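Local atomic coordinates of 2,5-dihydroxypyridine 5,6-dioxygenase (Pseudomonas putida KT2440, PDB entry 7CUP), a protein that catalyses the iron-dependent dioxygenolytic cleavage of the 2,5-dihydroxypyridine ring between carbons 5 and 6, giving N-formylmaleamate in aerobic nicotinate degradation. Residues Arg141-Ala144 / Ala145-Leu148; Gly269-Pro272 / Arg273-Trp276; Asp327-Asp331 / Asp332-Val336. All blocks are in the same frame, centred on the assembly; numbering follows the deposited sequence.

Overall arrangement
Helix 136-151 touches both of the other contacts: interaction 1 is part of it, and its centre lies about 16 Å from that of interaction 2 and about 14 Å from that of interaction 3. R141 NH2 reaches L270 O of interaction 2 at 2.9 Å, probably as a hydrogen bond, while A145 packs on L270. At the other end L148 meets L330 and V335 of interaction 3. Interactions 2 and 3 do not touch. Strand 263-269, which carries the iron ligand H265, runs into interaction 2, and its W268 packs on interaction 3, whose I328 side chain is about 12 Å from that of H265.

Interaction 1: Arg141-Ala144 / Ala145-Leu148; sequences RVLA and AETL
The carboxylate of E146 meets L143 obliquely: OE1 lies 3.4 Å from methyl CD2, which stands well out of the carboxylate plane, while the two side chains run alongside each other in the same direction. A second flat group, the carbonyl of A144, takes the hydroxyl OG1 of T147, which approaches tilted 27° from the carbonyl plane. Both pairs are separated by three residues, about one turn of the alpha-helix 136-151, whose regular i to i+4 backbone bonds join A145 N to R141 O, E146 N to V142 O and T147 N to L143 O. E146 reaches along L143 because its CG is anti to the backbone N (chi1 -178°) and the chain then stays extended.

T147 illustrates how a hydroxyl-bearing residue can fold back on its own helix. With chi1 at 65°, OG1 lies between the backbone N and the carbonyl carbon and donates to A144 O over 2.9 Å. The same oxygen receives a weak bond from T147 N, whereas L148 N, the next amide along, stands back at 3.7 Å.

Around the helix, V142 and E146 touch T176 of strand 175-177, A145 packs on L270, and L148 on P344. The guanidinium of R141 forms a salt bridge with D138 through NH2, and its NH1 bonds to S347 O, near the end of the modelled chain. The threonine methyl also lies against its own helix: T147 CG2 is 3.2 Å from L143 O.

Interaction 2: Gly269-Pro272 / Arg273-Trp276; sequences GLQP and RAQW
Q271 to A274 form a type I beta turn, with P272 and R273 at its two corners and a bond of 3.1 Å from A274 N back to Q271 O. That amide arrives well above the carbonyl plane of Q271, 62° out of it. The turn lies in the loop that leaves strand 263-269, and the side chain of Q271 gives it a second brace. Its CG is anti to the backbone N, and a bend at chi2 brings the amide back over the turn. OE1 then accepts R273 N at 3.1 Å, in the carbonyl plane and on a lone pair, in a fairly straight bond. The same oxygen accepts a hydrogen bond from a water 2.8 Å away, and this water accepts from R273 NE at 2.9 Å, linking amide to guanidinium. The two planes are 72° apart, so the groups cross rather than stack.

Nearer the backbone, Q271 CG rests 3.7 Å from A274 CB, and both side chains also touch A294 of helix 290-294. Just past the turn, Q275 curls back, and its NE2 gives a weak bond to P272 O over 3.0 Å. Q275 itself packs against Y254 of the second subunit.

The other amide atom of Q271, NE2, is held by S192 O and D138 OD2, and R273 NH2 donates to L133 O and forms a salt bridge with the same D138 oxygen. The acceptor end and the donor end of the Q271 amide thus each have two partners of the matching kind. This should fix which way round the amide is turned, and D138, facing R273 and R141, probably stays ionised.

Interaction 3: Asp327-Asp331 / Asp332-Val336; sequences DIYLD and DKAVV
I328 sits in the middle of a small apolar cluster, with CD1 pressed against V336 CG2 at 3.5 Å, a tight carbon pair, and CG2 turned the other way to V335 CG2 at 3.9 Å. The isoleucine and V336 lie side by side. L330 crosses V335 at about a right angle, and its CD1 is 3.7 Å from V335 CG1. W268 of strand 263-269 touches all four residues, and L148 of helix 136-151 reaches L330 and V335. I328 can serve two neighbours because its branches divide: CG1 stands beside the backbone N (chi1 -47°) and carries CD1 toward V336, while CG2, anti to that N, is left for V335. With an alanine here, V336 CG2 and V335 CG2 would probably lose their methyl partners, and a gap would be likely to open beside W268.

Both valines face one isoleucine because the hairpin of strands 327-330 and 333-337 contains a classic beta bulge. I328 O accepts two amides, V335 N over 2.7 Å and, more loosely, V336 N over 3.3 Å; I328 N in turn donates to V336 O. On the opposite face of the sheet Y329 and A334 form a non-hydrogen-bonded pair, the ring reaching A334 CB with CE2 at 3.5 Å.

Beyond the bulge, L330 and K333 exchange a pair of backbone bonds that close the hairpin across the two-residue loop D331-D332. D331 takes a positive phi of 50° at the first loop position, and its carboxylate bonds to R153 N, just past the end of helix 136-151. At the other end of the hairpin D327 OD1 accepts A338 N.

Interaction 1: Arg141-Ala144 / Ala145-Leu148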
ATOM      1  N   ARG A 141      34.897   3.086  26.027  1.00 36.59           N
ATOM      2  CA  ARG A 141      35.266   1.744  26.546  1.00 34.76           C
ATOM      3  C   ARG A 141      35.924   0.935  25.423  1.00 34.71           C
ATOM      4  O   ARG A 141      36.941   0.257  25.673  1.00 34.31           O
ATOM      5  CB  ARG A 141      34.047   1.047  27.157  1.00 34.09           C
ATOM      6  CG  ARG A 141      33.519   1.732  28.411  1.00 35.24           C
ATOM      7  CD  ARG A 141      32.431   0.975  29.171  1.00 33.67           C
ATOM      8  NE  ARG A 141      31.283   0.727  28.300  1.00 36.92           N
ATOM      9  CZ  ARG A 141      31.086  -0.402  27.614  1.00 37.79           C
ATOM     10  NH1 ARG A 141      31.924  -1.414  27.725  1.00 34.63           N
ATOM     11  NH2 ARG A 141      30.048  -0.523  26.802  1.00 38.76           N
ATOM     12  N   VAL A 142      35.392   1.015  24.209  1.00 30.70           N
ATOM     13  CA  VAL A 142      35.890   0.214  23.049  1.00 31.27           C
ATOM     14  C   VAL A 142      37.289   0.696  22.623  1.00 31.84           C
ATOM     15  O   VAL A 142      38.122  -0.167  22.223  1.00 29.87           O
ATOM     16  CB  VAL A 142      34.890   0.264  21.880  1.00 32.89           C
ATOM     17  CG1 VAL A 142      35.483  -0.281  20.585  1.00 33.49           C
ATOM     18  CG2 VAL A 142      33.594  -0.445  22.253  1.00 30.86           C
ATOM     19  N   LEU A 143      37.510   2.014  22.604  1.00 34.24           N
ATOM     20  CA  LEU A 143      38.827   2.610  22.254  1.00 37.37           C
ATOM     21  C   LEU A 143      39.867   2.245  23.330  1.00 39.18           C
ATOM     22  O   LEU A 143      41.022   1.986  22.942  1.00 41.84           O
ATOM     23  CB  LEU A 143      38.691   4.125  22.160  1.00 36.91           C
ATOM     24  CG  LEU A 143      37.887   4.669  20.990  1.00 42.56           C
ATOM     25  CD1 LEU A 143      38.240   6.133  20.796  1.00 41.13           C
ATOM     26  CD2 LEU A 143      38.114   3.868  19.713  1.00 42.08           C
ATOM     27  N   ALA A 144      39.483   2.240  24.616  1.00 35.50           N
ATOM     28  CA  ALA A 144      40.343   1.770  25.732  1.00 37.51           C
ATOM     29  C   ALA A 144      40.770   0.314  25.477  1.00 39.56           C
ATOM     30  O   ALA A 144      41.975  -0.024  25.632  1.00 38.61           O
ATOM     31  CB  ALA A 144      39.635   1.932  27.049  1.00 35.33           C
ATOM     32  N   ALA A 145      39.854  -0.547  25.038  1.00 36.21           N
ATOM     33  CA  ALA A 145      40.186  -1.951  24.695  1.00 36.99           C
ATOM     34  C   ALA A 145      41.123  -1.954  23.495  1.00 37.24           C
ATOM     35  O   ALA A 145      42.059  -2.781  23.468  1.00 40.83           O
ATOM     36  CB  ALA A 145      38.948  -2.766  24.406  1.00 35.78           C
ATOM     37  N   GLU A 146      40.866  -1.074  22.535  1.00 35.85           N
ATOM     38  CA  GLU A 146      41.637  -1.011  21.274  1.00 35.21           C
ATOM     39  C   GLU A 146      43.105  -0.696  21.587  1.00 35.33           C
ATOM     40  O   GLU A 146      43.960  -1.284  20.909  1.00 33.84           O
ATOM     41  CB  GLU A 146      41.053   0.020  20.310  1.00 36.43           C
ATOM     42  CG  GLU A 146      41.791   0.093  18.967  1.00 36.89           C
ATOM     43  CD  GLU A 146      41.435   1.301  18.108  1.00 38.70           C
ATOM     44  OE1 GLU A 146      40.950   2.296  18.680  1.00 43.50           O
ATOM     45  OE2 GLU A 146      41.631   1.244  16.871  1.00 39.59           O
ATOM     46  N   THR A 147      43.394   0.192  22.541  1.00 38.38           N
ATOM     47  CA  THR A 147      44.788   0.652  22.833  1.00 44.62           C
ATOM     48  C   THR A 147      45.623  -0.564  23.300  1.00 44.34           C
ATOM     49  O   THR A 147      46.784  -0.688  22.842  1.00 44.79           O
ATOM     50  CB  THR A 147      44.830   1.868  23.780  1.00 45.72           C
ATOM     51  OG1 THR A 147      44.329   1.501  25.062  1.00 58.29           O
ATOM     52  CG2 THR A 147      44.052   3.072  23.294  1.00 42.61           C
ATOM     53  N   LEU A 148      45.040  -1.460  24.108  1.00 40.18           N
ATOM     54  CA  LEU A 148      45.637  -2.766  24.499  1.00 42.84           C
ATOM     55  C   LEU A 148      45.782  -3.669  23.276  1.00 44.87           C
ATOM     56  O   LEU A 148      46.883  -4.166  23.024  1.00 45.98           O
ATOM     57  CB  LEU A 148      44.764  -3.451  25.556  1.00 45.97           C
ATOM     58  CG  LEU A 148      45.155  -3.204  27.008  1.00 47.85           C
ATOM     59  CD1 LEU A 148      44.170  -3.869  27.951  1.00 46.95           C
ATOM     60  CD2 LEU A 148      46.563  -3.721  27.294  1.00 53.02           C
TER

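Interaction 2: Gly269-Pro272 / Arg273-Trp276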
ATOM      1  N   GLY A 269      33.653  -8.994  23.069  1.00 26.77           N
ATOM      2  CA  GLY A 269      32.449  -8.164  23.110  1.00 26.68           C
ATOM      3  C   GLY A 269      32.492  -7.243  24.283  1.00 26.67           C
ATOM      4  O   GLY A 269      32.964  -7.692  25.350  1.00 26.63           O
ATOM      5  N   LEU A 270      32.010  -6.016  24.101  1.00 25.75           N
ATOM      6  CA  LEU A 270      32.035  -4.952  25.135  1.00 26.62           C
ATOM      7  C   LEU A 270      30.657  -4.316  25.259  1.00 27.74           C
ATOM      8  O   LEU A 270      30.579  -3.196  25.803  1.00 28.49           O
ATOM      9  CB  LEU A 270      33.112  -3.931  24.753  1.00 28.09           C
ATOM     10  CG  LEU A 270      34.556  -4.403  24.986  1.00 30.18           C
ATOM     11  CD1 LEU A 270      35.559  -3.427  24.400  1.00 32.28           C
ATOM     12  CD2 LEU A 270      34.841  -4.627  26.463  1.00 29.76           C
ATOM     13  N   GLN A 271      29.601  -5.014  24.837  1.00 26.21           N
ATOM     14  CA  GLN A 271      28.215  -4.457  24.837  1.00 26.29           C
ATOM     15  C   GLN A 271      27.344  -5.133  25.904  1.00 26.57           C
ATOM     16  O   GLN A 271      26.700  -6.152  25.669  1.00 22.84           O
ATOM     17  CB  GLN A 271      27.607  -4.574  23.428  1.00 26.17           C
ATOM     18  CG  GLN A 271      26.273  -3.865  23.269  1.00 24.12           C
ATOM     19  CD  GLN A 271      26.250  -2.481  23.867  1.00 20.77           C
ATOM     20  OE1 GLN A 271      25.896  -2.287  25.027  1.00 19.71           O
ATOM     21  NE2 GLN A 271      26.571  -1.503  23.035  1.00 21.14           N
ATOM     22  N   PRO A 272      27.235  -4.547  27.111  1.00 26.43           N
ATOM     23  CA  PRO A 272      26.424  -5.148  28.163  1.00 28.01           C
ATOM     24  C   PRO A 272      24.913  -5.053  27.903  1.00 26.36           C
ATOM     25  O   PRO A 272      24.164  -5.793  28.521  1.00 25.59           O
ATOM     26  CB  PRO A 272      26.839  -4.345  29.399  1.00 28.82           C
ATOM     27  CG  PRO A 272      27.174  -2.985  28.846  1.00 28.62           C
ATOM     28  CD  PRO A 272      27.849  -3.275  27.521  1.00 27.91           C
ATOM     29  N   ARG A 273      24.478  -4.178  27.000  1.00 26.22           N
ATOM     30  CA  ARG A 273      23.040  -4.079  26.625  1.00 25.19           C
ATOM     31  C   ARG A 273      22.680  -5.162  25.594  1.00 23.78           C
ATOM     32  O   ARG A 273      21.467  -5.392  25.382  1.00 23.06           O
ATOM     33  CB  ARG A 273      22.733  -2.651  26.173  1.00 25.95           C
ATOM     34  CG  ARG A 273      22.827  -1.647  27.313  1.00 25.23           C
ATOM     35  CD  ARG A 273      22.470  -0.218  26.889  1.00 26.28           C
ATOM     36  NE  ARG A 273      23.499   0.333  26.016  1.00 26.09           N
ATOM     37  CZ  ARG A 273      23.319   1.272  25.090  1.00 26.40           C
ATOM     38  NH1 ARG A 273      22.127   1.804  24.872  1.00 27.29           N
ATOM     39  NH2 ARG A 273      24.349   1.672  24.365  1.00 28.28           N
ATOM     40  N   ALA A 274      23.686  -5.797  24.991  1.00 21.93           N
ATOM     41  CA  ALA A 274      23.525  -6.987  24.136  1.00 25.41           C
ATOM     42  C   ALA A 274      23.443  -8.174  25.086  1.00 24.96           C
ATOM     43  O   ALA A 274      24.079  -8.109  26.128  1.00 24.81           O
ATOM     44  CB  ALA A 274      24.675  -7.150  23.171  1.00 25.96           C
ATOM     45  N   GLN A 275      22.726  -9.227  24.716  1.00 23.97           N
ATOM     46  CA  GLN A 275      22.495 -10.378  25.617  1.00 24.14           C
ATOM     47  C   GLN A 275      22.578 -11.674  24.821  1.00 26.53           C
ATOM     48  O   GLN A 275      21.921 -11.822  23.747  1.00 23.85           O
ATOM     49  CB  GLN A 275      21.148 -10.244  26.306  1.00 23.45           C
ATOM     50  CG  GLN A 275      21.055  -9.050  27.234  1.00 24.31           C
ATOM     51  CD  GLN A 275      21.863  -9.281  28.486  1.00 24.69           C
ATOM     52  OE1 GLN A 275      21.883 -10.379  29.021  1.00 25.63           O
ATOM     53  NE2 GLN A 275      22.524  -8.243  28.967  1.00 25.71           N
ATOM     54  N   TRP A 276      23.331 -12.608  25.380  1.00 26.58           N
ATOM     55  CA  TRP A 276      23.446 -13.979  24.840  1.00 25.38           C
ATOM     56  C   TRP A 276      22.058 -14.610  24.735  1.00 23.34           C
ATOM     57  O   TRP A 276      21.869 -15.379  23.829  1.00 22.36           O
ATOM     58  CB  TRP A 276      24.398 -14.749  25.742  1.00 25.30           C
ATOM     59  CG  TRP A 276      24.353 -16.224  25.586  1.00 25.08           C
ATOM     60  CD1 TRP A 276      24.895 -16.939  24.563  1.00 26.41           C
ATOM     61  CD2 TRP A 276      23.740 -17.168  26.485  1.00 24.46           C
ATOM     62  NE1 TRP A 276      24.658 -18.270  24.758  1.00 27.00           N
ATOM     63  CE2 TRP A 276      23.952 -18.445  25.925  1.00 26.46           C
ATOM     64  CE3 TRP A 276      23.072 -17.073  27.709  1.00 26.49           C
ATOM     65  CZ2 TRP A 276      23.520 -19.615  26.544  1.00 25.49           C
ATOM     66  CZ3 TRP A 276      22.619 -18.227  28.318  1.00 26.58           C
ATOM     67  CH2 TRP A 276      22.842 -19.482  27.740  1.00 27.23           C
TER
HETATM   68  O   HOH W   1      26.247  -0.008  26.700  1.00 22.82           O

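Interaction 3: Asp327-Asp331 / Asp332-Val336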
ATOM      1  N   ASP A 327      38.361 -17.488  28.901  1.00 36.13           N
ATOM      2  CA  ASP A 327      39.495 -16.654  29.347  1.00 37.24           C
ATOM      3  C   ASP A 327      40.198 -16.188  28.078  1.00 33.10           C
ATOM      4  O   ASP A 327      40.517 -17.038  27.225  1.00 30.61           O
ATOM      5  CB  ASP A 327      40.412 -17.433  30.297  1.00 41.08           C
ATOM      6  CG  ASP A 327      39.756 -17.941  31.570  1.00 39.59           C
ATOM      7  OD1 ASP A 327      38.743 -17.367  32.012  1.00 41.82           O
ATOM      8  OD2 ASP A 327      40.276 -18.917  32.111  1.00 48.08           O
ATOM      9  N   ILE A 328      40.400 -14.880  27.946  1.00 35.31           N
ATOM     10  CA  ILE A 328      41.056 -14.286  26.748  1.00 35.61           C
ATOM     11  C   ILE A 328      42.281 -13.508  27.220  1.00 37.24           C
ATOM     12  O   ILE A 328      42.120 -12.595  28.105  1.00 33.86           O
ATOM     13  CB  ILE A 328      40.104 -13.372  25.954  1.00 34.46           C
ATOM     14  CG1 ILE A 328      38.734 -14.015  25.719  1.00 34.98           C
ATOM     15  CG2 ILE A 328      40.776 -12.962  24.654  1.00 35.11           C
ATOM     16  CD1 ILE A 328      37.715 -13.062  25.121  1.00 33.29           C
ATOM     17  N   TYR A 329      43.425 -13.813  26.604  1.00 38.54           N
ATOM     18  CA  TYR A 329      44.735 -13.175  26.905  1.00 42.04           C
ATOM     19  C   TYR A 329      45.297 -12.468  25.677  1.00 37.64           C
ATOM     20  O   TYR A 329      45.256 -13.026  24.538  1.00 39.68           O
ATOM     21  CB  TYR A 329      45.759 -14.209  27.382  1.00 41.26           C
ATOM     22  CG  TYR A 329      45.323 -14.934  28.617  1.00 40.44           C
ATOM     23  CD1 TYR A 329      44.609 -16.117  28.528  1.00 44.29           C
ATOM     24  CD2 TYR A 329      45.595 -14.421  29.867  1.00 41.25           C
ATOM     25  CE1 TYR A 329      44.184 -16.783  29.664  1.00 45.89           C
ATOM     26  CE2 TYR A 329      45.179 -15.075  31.013  1.00 42.41           C
ATOM     27  CZ  TYR A 329      44.472 -16.255  30.906  1.00 42.62           C
ATOM     28  OH  TYR A 329      44.049 -16.885  32.030  1.00 52.65           O
ATOM     29  N   LEU A 330      45.849 -11.285  25.948  1.00 40.18           N
ATOM     30  CA  LEU A 330      46.762 -10.536  25.056  1.00 45.39           C
ATOM     31  C   LEU A 330      48.184 -10.697  25.609  1.00 46.80           C
ATOM     32  O   LEU A 330      48.438 -10.250  26.753  1.00 38.26           O
ATOM     33  CB  LEU A 330      46.330  -9.069  25.044  1.00 46.18           C
ATOM     34  CG  LEU A 330      44.949  -8.818  24.448  1.00 48.35           C
ATOM     35  CD1 LEU A 330      44.667  -7.324  24.370  1.00 47.48           C
ATOM     36  CD2 LEU A 330      44.825  -9.486  23.075  1.00 46.92           C
ATOM     37  N   ASP A 331      49.053 -11.366  24.855  1.00 48.83           N
ATOM     38  CA  ASP A 331      50.317 -11.896  25.422  1.00 51.58           C
ATOM     39  C   ASP A 331      49.914 -12.669  26.685  1.00 57.07           C
ATOM     40  O   ASP A 331      49.084 -13.596  26.542  1.00 56.83           O
ATOM     41  CB  ASP A 331      51.301 -10.739  25.551  1.00 48.11           C
ATOM     42  CG  ASP A 331      51.454 -10.051  24.208  1.00 45.50           C
ATOM     43  OD1 ASP A 331      51.242  -8.857  24.149  1.00 46.56           O
ATOM     44  OD2 ASP A 331      51.721 -10.745  23.219  1.00 48.65           O
ATOM     45  N   ASP A 332      50.387 -12.310  27.881  1.00 57.06           N
ATOM     46  CA  ASP A 332      49.963 -13.056  29.099  1.00 61.48           C
ATOM     47  C   ASP A 332      49.215 -12.103  30.031  1.00 54.09           C
ATOM     48  O   ASP A 332      49.264 -12.308  31.244  1.00 61.14           O
ATOM     49  CB  ASP A 332      51.121 -13.830  29.742  1.00 67.45           C
ATOM     50  CG  ASP A 332      52.429 -13.069  29.760  1.00 75.41           C
ATOM     51  OD1 ASP A 332      52.372 -11.837  29.957  1.00 76.21           O
ATOM     52  OD2 ASP A 332      53.488 -13.715  29.562  1.00 85.87           O
ATOM     53  N   LYS A 333      48.502 -11.135  29.456  1.00 52.43           N
ATOM     54  CA  LYS A 333      47.563 -10.233  30.165  1.00 51.93           C
ATOM     55  C   LYS A 333      46.132 -10.604  29.758  1.00 45.26           C
ATOM     56  O   LYS A 333      45.791 -10.474  28.561  1.00 45.97           O
ATOM     57  CB  LYS A 333      47.899  -8.777  29.833  1.00 60.68           C
ATOM     58  CG  LYS A 333      46.985  -7.729  30.459  1.00 70.34           C
ATOM     59  CD  LYS A 333      46.992  -7.708  31.985  1.00 75.47           C
ATOM     60  CE  LYS A 333      46.229  -6.539  32.574  1.00 77.45           C
ATOM     61  NZ  LYS A 333      46.577  -5.266  31.894  1.00 79.48           N
ATOM     62  N   ALA A 334      45.340 -11.049  30.731  1.00 41.79           N
ATOM     63  CA  ALA A 334      43.917 -11.428  30.590  1.00 44.75           C
ATOM     64  C   ALA A 334      43.092 -10.163  30.369  1.00 44.58           C
ATOM     65  O   ALA A 334      43.257  -9.218  31.174  1.00 38.86           O
ATOM     66  CB  ALA A 334      43.438 -12.149  31.822  1.00 44.95           C
ATOM     67  N   VAL A 335      42.253 -10.148  29.326  1.00 40.63           N
ATOM     68  CA  VAL A 335      41.262  -9.051  29.090  1.00 41.02           C
ATOM     69  C   VAL A 335      39.876  -9.557  29.507  1.00 38.01           C
ATOM     70  O   VAL A 335      39.051  -8.745  29.989  1.00 40.02           O
ATOM     71  CB  VAL A 335      41.299  -8.525  27.640  1.00 42.95           C
ATOM     72  CG1 VAL A 335      42.508  -7.627  27.406  1.00 45.32           C
ATOM     73  CG2 VAL A 335      41.247  -9.635  26.599  1.00 41.64           C
ATOM     74  N   VAL A 336      39.650 -10.863  29.369  1.00 34.59           N
ATOM     75  CA  VAL A 336      38.418 -11.556  29.838  1.00 33.89           C
ATOM     76  C   VAL A 336      38.839 -12.791  30.651  1.00 31.56           C
ATOM     77  O   VAL A 336      39.736 -13.516  30.200  1.00 31.25           O
ATOM     78  CB  VAL A 336      37.536 -11.936  28.632  1.00 33.44           C
ATOM     79  CG1 VAL A 336      36.188 -12.501  29.041  1.00 34.74           C
ATOM     80  CG2 VAL A 336      37.346 -10.749  27.694  1.00 33.54           C
TER